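Local coordinates for protein hemin degrading factor (Pseudomonas aeruginosa, PDB 4MF9) that binds heme and probably serves in heme trafficking and heme degradation, at residues 226-231 against 322-327; 18-23 against 51-56; 64-69 against 119-124. One frame throughout, in Å; residues are numbered along the deposited sequence.

How the interactions relate
Interaction 1 lies at the heme itself: R228 makes a weak hydrogen bond to a propionate while its helix packs on strand 320-326. Interaction 3 is one step removed. Its strand 117-120 belongs to the same sheet as strand 320-326 and carries F120 of the heme pocket, but the side chain of L121 is still about 11 Å from the heme. The centres of interactions 1 and 3 are about 27 Å apart, their nearest atoms about 10 Å. Interaction 2, where helix 17-30 meets residues 51-56, is about 24 Å from interaction 3 and about 39 Å from interaction 1, centre to centre. It lies on the opposite side of the chain's centre from interaction 1, away from the heme.

Interaction 1. Residues 226-231 against 322-327; sequences AQRTQA and SWEAFD. With HEM (protoporphyrin IX containing Fe), chain C.
T229 and R228, at the start of helix 228-235, close on F326 from two directions. The tight part is apolar: the methyl CG2 of T229 sits over one face of the phenyl ring, 3.6 Å from the centroid of the F326 ring and 15° off its normal, a CH-pi contact. The aliphatic part of R228 takes the rim, with R228 CD lying 3.6 Å from F326 CE2, close to the ring plane. Beyond CD the bend in the arginine chain (chi3 -87°) takes the guanidinium off the ring, and its NH1 end turns back to E324. There R228 NH1 donates to E324 OE1 at 2.8 Å, nearly in the guanidinium plane, but meets the oxygen on its syn side well above the carboxylate plane. The carboxylate is shared: its other oxygen, E324 OE2, pairs with the heme-binding K313. The heme side is looser: R228 NH1 makes a weak hydrogen bond of 3.4 Å to propionate oxygen O2D of the heme, and R228 remains partly exposed. E324 bridges R228 and K313 and probably balances their charge, as a second-shell carboxylate behind the propionate-binding edge of the heme pocket, between a helix and the sheet of the C-terminal HemS/ChuX domain.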
loop_
_atom_site.group_PDB
_atom_site.type_symbol
_atom_site.label_atom_id
_atom_site.label_comp_id
_atom_site.label_asym_id
_atom_site.label_seq_id
_atom_site.Cartn_x
_atom_site.Cartn_y
_atom_site.Cartn_z
ATOM N N ALA A 226 10.476 12.235 16.292
ATOM C CA ALA A 226 9.555 13.101 15.560
ATOM C C ALA A 226 8.624 12.321 14.648
ATOM O O ALA A 226 9.033 11.332 14.039
ATOM C CB ALA A 226 10.327 14.146 14.767
ATOM N N GLN A 227 7.383 12.775 14.549
ATOM C CA GLN A 227 6.448 12.300 13.512
ATOM C C GLN A 227 6.909 12.790 12.138
ATOM O O GLN A 227 7.590 13.757 12.055
ATOM C CB GLN A 227 5.014 12.769 13.725
ATOM C CG GLN A 227 4.515 12.674 15.121
ATOM C CD GLN A 227 4.630 11.283 15.639
ATOM O OE1 GLN A 227 5.381 10.999 16.543
ATOM N NE2 GLN A 227 3.941 10.404 15.018
ATOM N N ARG A 228 6.536 12.084 11.098
ATOM C CA ARG A 228 7.039 12.427 9.810
ATOM C C ARG A 228 6.649 13.866 9.370
ATOM O O ARG A 228 7.456 14.597 8.922
ATOM C CB ARG A 228 6.577 11.450 8.755
ATOM C CG ARG A 228 7.270 11.711 7.443
ATOM C CD ARG A 228 6.979 10.874 6.211
ATOM N NE ARG A 228 7.818 9.731 6.208
ATOM C CZ ARG A 228 8.706 9.355 5.303
ATOM N NH1 ARG A 228 8.928 9.965 4.190
ATOM N NH2 ARG A 228 9.369 8.302 5.559
ATOM N N THR A 229 5.403 14.227 9.533
ATOM C CA THR A 229 4.946 15.571 9.160
ATOM C C THR A 229 5.622 16.611 10.035
ATOM O O THR A 229 5.962 17.705 9.589
ATOM C CB THR A 229 3.422 15.696 9.286
ATOM O OG1 THR A 229 3.011 15.398 10.632
ATOM C CG2 THR A 229 2.756 14.723 8.346
ATOM N N GLN A 230 5.816 16.265 11.291
ATOM C CA GLN A 230 6.496 17.105 12.246
ATOM C C GLN A 230 7.928 17.399 11.824
ATOM O O GLN A 230 8.328 18.506 11.901
ATOM C CB GLN A 230 6.502 16.418 13.591
ATOM C CG GLN A 230 7.076 17.154 14.751
ATOM C CD GLN A 230 6.801 16.441 16.049
ATOM O OE1 GLN A 230 7.050 15.277 16.174
ATOM N NE2 GLN A 230 6.301 17.160 16.996
ATOM N N ALA A 231 8.656 16.395 11.370
ATOM C CA ALA A 231 10.025 16.627 10.913
ATOM C C ALA A 231 10.064 17.496 9.653
ATOM O O ALA A 231 10.962 18.313 9.498
ATOM C CB ALA A 231 10.723 15.316 10.664
ATOM N N SER A 322 10.993 14.170 -3.623
ATOM C CA SER A 322 9.747 13.411 -3.615
ATOM C C SER A 322 8.619 14.344 -3.227
ATOM O O SER A 322 8.868 15.413 -2.670
ATOM C CB SER A 322 9.826 12.274 -2.599
ATOM O OG SER A 322 10.022 12.792 -1.294
ATOM N N TRP A 323 7.386 13.943 -3.539
ATOM C CA TRP A 323 6.191 14.581 -2.997
ATOM C C TRP A 323 5.521 13.563 -2.084
ATOM O O TRP A 323 5.420 12.384 -2.435
ATOM C CB TRP A 323 5.219 14.966 -4.116
ATOM C CG TRP A 323 5.607 16.215 -4.860
ATOM C CD1 TRP A 323 6.866 16.736 -5.008
ATOM C CD2 TRP A 323 4.721 17.107 -5.541
ATOM N NE1 TRP A 323 6.812 17.894 -5.758
ATOM C CE2 TRP A 323 5.505 18.138 -6.097
ATOM C CE3 TRP A 323 3.336 17.119 -5.752
ATOM C CZ2 TRP A 323 4.952 19.179 -6.834
ATOM C CZ3 TRP A 323 2.789 18.158 -6.486
ATOM C CH2 TRP A 323 3.597 19.174 -7.020
ATOM N N GLU A 324 5.085 14.015 -0.910
ATOM C CA GLU A 324 4.505 13.137 0.098
ATOM C C GLU A 324 3.172 13.720 0.574
ATOM O O GLU A 324 3.101 14.857 1.045
ATOM C CB GLU A 324 5.516 12.919 1.243
ATOM C CG GLU A 324 6.872 12.447 0.696
ATOM C CD GLU A 324 7.897 12.076 1.745
ATOM O OE1 GLU A 324 7.595 12.139 2.958
ATOM O OE2 GLU A 324 9.021 11.713 1.337
ATOM N N ALA A 325 2.110 12.938 0.405
ATOM C CA ALA A 325 0.765 13.353 0.795
ATOM C C ALA A 325 0.362 12.619 2.072
ATOM O O ALA A 325 0.563 11.405 2.198
ATOM C CB ALA A 325 -0.205 13.057 -0.317
ATOM N N PHE A 326 -0.196 13.327 3.015
ATOM C CA PHE A 326 -0.611 12.816 4.278
ATOM C C PHE A 326 -2.096 13.055 4.568
ATOM O O PHE A 326 -2.645 14.042 4.153
ATOM C CB PHE A 326 0.167 13.448 5.389
ATOM C CG PHE A 326 1.662 13.295 5.242
ATOM C CD1 PHE A 326 2.391 14.166 4.481
ATOM C CD2 PHE A 326 2.319 12.270 5.865
ATOM C CE1 PHE A 326 3.745 14.050 4.375
ATOM C CE2 PHE A 326 3.673 12.122 5.738
ATOM C CZ PHE A 326 4.380 12.998 4.974
ATOM N N ASP A 327 -2.697 12.137 5.303
ATOM C CA ASP A 327 -4.047 12.291 5.824
ATOM C C ASP A 327 -4.077 13.077 7.138
ATOM O O ASP A 327 -3.027 13.428 7.602
ATOM C CB ASP A 327 -4.736 10.950 5.958
ATOM C CG ASP A 327 -4.151 10.095 7.007
ATOM O OD1 ASP A 327 -3.521 10.557 7.930
ATOM O OD2 ASP A 327 -4.379 8.914 6.914
HETATM C CHA HEM C . 12.659 4.172 -1.769
HETATM C CHB HEM C . 14.681 1.090 -4.742
HETATM C CHC HEM C . 14.724 -2.190 -1.226
HETATM C CHD HEM C . 11.676 0.562 1.235
HETATM C C1A HEM C . 13.287 3.635 -2.856
HETATM C C2A HEM C . 13.658 4.344 -4.034
HETATM C C3A HEM C . 14.237 3.485 -4.839
HETATM C C4A HEM C . 14.183 2.246 -4.200
HETATM C CMA HEM C . 14.771 3.798 -6.208
HETATM C CAA HEM C . 13.494 5.791 -4.336
HETATM C CBA HEM C . 14.744 6.547 -4.855
HETATM C CGA HEM C . 15.672 6.707 -3.707
HETATM O O1A HEM C . 16.872 6.476 -3.818
HETATM O O2A HEM C . 15.194 7.063 -2.663
HETATM C C1B HEM C . 14.860 -0.050 -3.970
HETATM C C2B HEM C . 15.527 -1.150 -4.529
HETATM C C3B HEM C . 15.576 -2.097 -3.581
HETATM C C4B HEM C . 14.890 -1.525 -2.400
HETATM C CMB HEM C . 16.109 -1.221 -5.909
HETATM C CAB HEM C . 16.236 -3.418 -3.800
HETATM C CBB HEM C . 15.909 -4.533 -3.224
HETATM C C1C HEM C . 13.924 -1.752 -0.238
HETATM C C2C HEM C . 13.710 -2.406 0.958
HETATM C C3C HEM C . 12.847 -1.637 1.677
HETATM C C4C HEM C . 12.512 -0.487 0.908
HETATM C CMC HEM C . 14.334 -3.700 1.385
HETATM C CAC HEM C . 12.346 -1.957 2.992
HETATM C CBC HEM C . 11.369 -1.225 3.440
HETATM C C1D HEM C . 11.703 1.821 0.622
HETATM C C2D HEM C . 10.996 3.034 1.134
HETATM C C3D HEM C . 11.299 4.019 0.292
HETATM C C4D HEM C . 12.168 3.418 -0.726
HETATM C CMD HEM C . 10.112 3.201 2.351
HETATM C CAD HEM C . 10.818 5.443 0.380
HETATM C CBD HEM C . 11.950 6.314 0.922
HETATM C CGD HEM C . 11.650 7.691 1.432
HETATM O O1D HEM C . 12.346 8.576 0.980
HETATM O O2D HEM C . 10.803 7.947 2.274
HETATM N NA HEM C . 13.611 2.337 -2.981
HETATM N NB HEM C . 14.496 -0.289 -2.702
HETATM N NC HEM C . 13.210 -0.626 -0.226
HETATM N ND HEM C . 12.369 2.119 -0.484
HETATM FE FE HEM C . 13.407 0.984 -1.491
#

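Interaction 2. Residues 18-23 against 51-56; sequences AELYRA and VASRVG
The CA atoms of Y21 and S53 are the nearest across the two segments, 5.4 Å apart. Residues 18-23 are a regular turn and a half of helix 17-30. Residues 51-56 leave helix 47-52 through a type I beta turn from A52 to V55, in which V55 N bonds to A52 O at 3.2 Å. S53 at this turn is what presses on the helix, and such a short side chain lets the backbones come near. Its OG lies 3.7 Å from Y21 CA and equally 3.7 Å from Y21 CB, yet no hydrogen bond crosses the contact: OG bonds back to L50 O, three residues earlier. With CG anti to the backbone N (chi1 -179°), the tyrosine ring is carried past the serine toward R54, whose CG meets the ring edge loosely, 4.2 Å from Y21 CD1. One residue back on the same helix, L20 CB stands 4.2 Å from S53 CB. The guanidinium of R54 turns to carboxylates beyond the contact, pairing through NH2 with D58 and E132. L20 packs further on L43 and V45, Y21 on I57. Beneath the turn, R54 rests on I130 of strand 124-133, and V51 touches F128 of that strand and F145 of strand 138-146, so the 51-56 turn lies between helix 17-30 and the sheet.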
loop_
_atom_site.group_PDB
_atom_site.type_symbol
_atom_site.label_atom_id
_atom_site.label_comp_id
_atom_site.label_asym_id
_atom_site.label_seq_id
_atom_site.Cartn_x
_atom_site.Cartn_y
_atom_site.Cartn_z
ATOM N N ALA A 18 -21.972 -17.510 10.908
ATOM C CA ALA A 18 -23.067 -17.787 10.027
ATOM C C ALA A 18 -23.940 -16.578 9.949
ATOM O O ALA A 18 -24.347 -16.183 8.928
ATOM C CB ALA A 18 -23.878 -18.965 10.506
ATOM N N GLU A 19 -24.191 -15.973 11.084
ATOM C CA GLU A 19 -25.018 -14.790 11.220
ATOM C C GLU A 19 -24.406 -13.599 10.471
ATOM O O GLU A 19 -25.117 -12.794 9.891
ATOM C CB GLU A 19 -25.176 -14.386 12.668
ATOM C CG GLU A 19 -26.140 -15.194 13.496
ATOM C CD GLU A 19 -25.746 -15.191 14.971
ATOM O OE1 GLU A 19 -25.514 -14.146 15.553
ATOM O OE2 GLU A 19 -25.644 -16.251 15.546
ATOM N N LEU A 20 -23.099 -13.487 10.558
ATOM C CA LEU A 20 -22.394 -12.380 9.921
ATOM C C LEU A 20 -22.462 -12.528 8.411
ATOM O O LEU A 20 -22.781 -11.570 7.704
ATOM C CB LEU A 20 -20.934 -12.306 10.389
ATOM C CG LEU A 20 -20.140 -11.160 9.742
ATOM C CD1 LEU A 20 -20.890 -9.833 9.872
ATOM C CD2 LEU A 20 -18.747 -11.072 10.344
ATOM N N TYR A 21 -22.176 -13.733 7.919
ATOM C CA TYR A 21 -22.234 -13.990 6.480
ATOM C C TYR A 21 -23.597 -13.607 5.903
ATOM O O TYR A 21 -23.676 -12.924 4.879
ATOM C CB TYR A 21 -21.893 -15.449 6.132
ATOM C CG TYR A 21 -21.944 -15.696 4.634
ATOM C CD1 TYR A 21 -20.893 -15.306 3.810
ATOM C CD2 TYR A 21 -23.053 -16.293 4.041
ATOM C CE1 TYR A 21 -20.933 -15.513 2.446
ATOM C CE2 TYR A 21 -23.104 -16.501 2.668
ATOM C CZ TYR A 21 -22.045 -16.107 1.875
ATOM O OH TYR A 21 -22.099 -16.309 0.503
ATOM N N ARG A 22 -24.643 -14.024 6.590
ATOM C CA ARG A 22 -26.017 -13.744 6.201
ATOM C C ARG A 22 -26.355 -12.274 6.216
ATOM O O ARG A 22 -26.995 -11.781 5.334
ATOM C CB ARG A 22 -27.021 -14.550 7.024
ATOM C CG ARG A 22 -28.503 -14.246 6.764
ATOM C CD ARG A 22 -28.889 -14.127 5.292
ATOM N NE ARG A 22 -30.289 -13.734 5.054
ATOM C CZ ARG A 22 -31.352 -14.530 5.161
ATOM N NH1 ARG A 22 -31.226 -15.788 5.514
ATOM N NH2 ARG A 22 -32.561 -14.064 4.921
ATOM N N ALA A 23 -25.899 -11.595 7.235
ATOM C CA ALA A 23 -26.095 -10.156 7.394
ATOM C C ALA A 23 -25.414 -9.398 6.260
ATOM O O ALA A 23 -25.944 -8.405 5.748
ATOM C CB ALA A 23 -25.538 -9.703 8.738
ATOM N N VAL A 51 -14.365 -11.813 5.955
ATOM C CA VAL A 51 -13.804 -12.858 5.098
ATOM C C VAL A 51 -13.817 -14.235 5.781
ATOM O O VAL A 51 -14.152 -15.247 5.159
ATOM C CB VAL A 51 -12.379 -12.484 4.621
ATOM C CG1 VAL A 51 -11.760 -13.627 3.832
ATOM C CG2 VAL A 51 -12.417 -11.212 3.776
ATOM N N ALA A 52 -13.473 -14.279 7.063
ATOM C CA ALA A 52 -13.505 -15.542 7.794
ATOM C C ALA A 52 -14.927 -16.099 7.889
ATOM O O ALA A 52 -15.112 -17.302 8.002
ATOM C CB ALA A 52 -12.897 -15.385 9.171
ATOM N N SER A 53 -15.937 -15.237 7.834
ATOM C CA SER A 53 -17.316 -15.739 7.844
ATOM C C SER A 53 -17.632 -16.501 6.553
ATOM O O SER A 53 -18.655 -17.187 6.463
ATOM C CB SER A 53 -18.316 -14.599 8.039
ATOM O OG SER A 53 -18.593 -13.961 6.812
ATOM N N ARG A 54 -16.788 -16.336 5.542
ATOM C CA ARG A 54 -16.863 -17.017 4.268
ATOM C C ARG A 54 -16.299 -18.447 4.228
ATOM O O ARG A 54 -16.517 -19.153 3.301
ATOM C CB ARG A 54 -16.180 -16.177 3.165
ATOM C CG ARG A 54 -16.778 -14.797 2.948
ATOM C CD ARG A 54 -16.115 -13.987 1.861
ATOM N NE ARG A 54 -16.287 -14.564 0.556
ATOM C CZ ARG A 54 -16.247 -13.861 -0.557
ATOM N NH1 ARG A 54 -15.993 -12.577 -0.489
ATOM N NH2 ARG A 54 -16.475 -14.410 -1.709
ATOM N N VAL A 55 -15.526 -18.813 5.225
ATOM C CA VAL A 55 -14.833 -20.098 5.191
ATOM C C VAL A 55 -15.835 -21.250 5.216
ATOM O O VAL A 55 -16.779 -21.245 6.005
ATOM C CB VAL A 55 -13.829 -20.232 6.340
ATOM C CG1 VAL A 55 -13.190 -21.610 6.336
ATOM C CG2 VAL A 55 -12.758 -19.157 6.220
ATOM N N GLY A 56 -15.640 -22.221 4.329
ATOM C CA GLY A 56 -16.581 -23.322 4.202
ATOM C C GLY A 56 -17.691 -22.988 3.229
ATOM O O GLY A 56 -18.477 -23.854 2.860
#

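Interaction 3. Residues 64-69 against 119-124; sequences PDWAAL and LFLGGW
W66 turns the face of its indole to W124, whose benzene edge points into it: the six-membered ring centroids of W66 and W124 are 5.1 Å apart and the planes meet at 77°, an edge-to-face (T-shaped) pair. W124 CB presses on the same face near its rim, 3.4 Å from W66 CZ2. Both tryptophans place CG anti to their own carbonyl carbon. For W66 this sends the indole toward L121 and W124, and chi2 120° turns its face to W124; for W124, chi2 32° presents the CE3 edge to that face. The opposite face of W66 is covered near its rim by P64 O. L121 adds two branches: CD1 lies 3.8 Å from W66 CB, while CD2 rides over the centre of the W124 indole, 3.5 Å above its plane. With no direct hydrogen bond across, a water accepts from W66 NE1 at 2.9 Å and donates to L121 O and W124 O. W124 NE1 is held by H270 O. This is a small aromatic core at the 3-10 turn where the chain passes from strand 117-120 of one antiparallel sheet to strand 124-133 of the other, in the N-terminal HemS/ChuX domain.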
loop_
_atom_site.group_PDB
_atom_site.type_symbol
_atom_site.label_atom_id
_atom_site.label_comp_id
_atom_site.label_asym_id
_atom_site.label_seq_id
_atom_site.Cartn_x
_atom_site.Cartn_y
_atom_site.Cartn_z
ATOM N N PRO A 64 -0.440 -19.046 7.754
ATOM C CA PRO A 64 0.394 -17.845 7.621
ATOM C C PRO A 64 1.869 -18.199 7.508
ATOM O O PRO A 64 2.692 -17.676 8.256
ATOM C CB PRO A 64 0.137 -17.098 8.931
ATOM C CG PRO A 64 -0.212 -18.167 9.899
ATOM C CD PRO A 64 -1.002 -19.174 9.112
ATOM N N ASP A 65 2.186 -19.068 6.556
ATOM C CA ASP A 65 3.544 -19.525 6.304
ATOM C C ASP A 65 4.085 -18.688 5.160
ATOM O O ASP A 65 4.094 -19.138 4.015
ATOM C CB ASP A 65 3.487 -21.007 5.893
ATOM C CG ASP A 65 4.856 -21.681 5.854
ATOM O OD1 ASP A 65 5.893 -20.987 5.785
ATOM O OD2 ASP A 65 4.885 -22.930 5.868
ATOM N N TRP A 66 4.526 -17.465 5.450
ATOM C CA TRP A 66 4.832 -16.514 4.368
ATOM C C TRP A 66 5.972 -16.995 3.480
ATOM O O TRP A 66 5.975 -16.755 2.280
ATOM C CB TRP A 66 5.119 -15.105 4.920
ATOM C CG TRP A 66 4.129 -14.700 5.962
ATOM C CD1 TRP A 66 4.396 -14.379 7.258
ATOM C CD2 TRP A 66 2.699 -14.651 5.819
ATOM N NE1 TRP A 66 3.225 -14.102 7.923
ATOM C CE2 TRP A 66 2.170 -14.261 7.064
ATOM C CE3 TRP A 66 1.818 -14.875 4.751
ATOM C CZ2 TRP A 66 0.800 -14.093 7.275
ATOM C CZ3 TRP A 66 0.458 -14.709 4.960
ATOM C CH2 TRP A 66 -0.039 -14.325 6.214
ATOM N N ALA A 67 6.931 -17.698 4.075
ATOM C CA ALA A 67 8.085 -18.205 3.334
ATOM C C ALA A 67 7.706 -19.209 2.241
ATOM O O ALA A 67 8.356 -19.253 1.202
ATOM C CB ALA A 67 9.099 -18.810 4.284
ATOM N N ALA A 68 6.684 -20.031 2.480
ATOM C CA ALA A 68 6.172 -20.915 1.425
ATOM C C ALA A 68 5.140 -20.224 0.515
ATOM O O ALA A 68 5.187 -20.356 -0.715
ATOM C CB ALA A 68 5.591 -22.201 2.023
ATOM N N LEU A 69 4.201 -19.504 1.121
ATOM C CA LEU A 69 3.100 -18.881 0.374
ATOM C C LEU A 69 3.578 -17.854 -0.659
ATOM O O LEU A 69 3.212 -17.927 -1.833
ATOM C CB LEU A 69 2.117 -18.238 1.362
ATOM C CG LEU A 69 0.790 -17.590 0.948
ATOM C CD1 LEU A 69 0.949 -16.094 0.794
ATOM C CD2 LEU A 69 0.201 -18.204 -0.321
ATOM N N LEU A 119 7.400 -5.981 2.007
ATOM C CA LEU A 119 6.448 -6.650 2.891
ATOM C C LEU A 119 6.983 -6.710 4.311
ATOM O O LEU A 119 8.082 -7.220 4.550
ATOM C CB LEU A 119 6.150 -8.069 2.372
ATOM C CG LEU A 119 5.876 -8.159 0.863
ATOM C CD1 LEU A 119 5.783 -9.615 0.381
ATOM C CD2 LEU A 119 4.614 -7.387 0.487
ATOM N N PHE A 120 6.213 -6.170 5.250
ATOM C CA PHE A 120 6.596 -6.183 6.663
ATOM C C PHE A 120 5.720 -7.188 7.398
ATOM O O PHE A 120 4.648 -6.855 7.917
ATOM C CB PHE A 120 6.481 -4.776 7.247
ATOM C CG PHE A 120 7.205 -3.758 6.438
ATOM C CD1 PHE A 120 8.580 -3.621 6.547
ATOM C CD2 PHE A 120 6.519 -2.963 5.533
ATOM C CE1 PHE A 120 9.252 -2.698 5.784
ATOM C CE2 PHE A 120 7.184 -2.044 4.767
ATOM C CZ PHE A 120 8.546 -1.905 4.890
ATOM N N LEU A 121 6.214 -8.422 7.420
ATOM C CA LEU A 121 5.417 -9.618 7.692
ATOM C C LEU A 121 5.003 -9.797 9.141
ATOM O O LEU A 121 4.142 -10.627 9.453
ATOM C CB LEU A 121 6.193 -10.853 7.242
ATOM C CG LEU A 121 6.582 -10.854 5.769
ATOM C CD1 LEU A 121 7.362 -12.113 5.436
ATOM C CD2 LEU A 121 5.335 -10.740 4.887
ATOM N N GLY A 122 5.599 -9.027 10.022
ATOM C CA GLY A 122 5.370 -9.153 11.421
ATOM C C GLY A 122 3.977 -8.938 11.880
ATOM O O GLY A 122 3.553 -9.554 12.788
ATOM N N GLY A 123 3.285 -7.999 11.270
ATOM C CA GLY A 123 1.891 -7.743 11.599
ATOM C C GLY A 123 0.900 -8.548 10.758
ATOM O O GLY A 123 -0.319 -8.451 10.939
ATOM N N TRP A 124 1.407 -9.343 9.825
ATOM C CA TRP A 124 0.521 -10.155 8.993
ATOM C C TRP A 124 -0.075 -11.272 9.844
ATOM O O TRP A 124 0.657 -12.039 10.459
ATOM C CB TRP A 124 1.290 -10.762 7.824
ATOM C CG TRP A 124 1.719 -9.769 6.787
ATOM C CD1 TRP A 124 2.055 -8.456 6.987
ATOM C CD2 TRP A 124 1.841 -10.007 5.376
ATOM N NE1 TRP A 124 2.395 -7.869 5.784
ATOM C CE2 TRP A 124 2.267 -8.798 4.782
ATOM C CE3 TRP A 124 1.647 -11.130 4.563
ATOM C CZ2 TRP A 124 2.498 -8.681 3.416
ATOM C CZ3 TRP A 124 1.873 -11.008 3.197
ATOM C CH2 TRP A 124 2.297 -9.790 2.640
HETATM O O HOH W 1 3.442 -13.061 10.581
#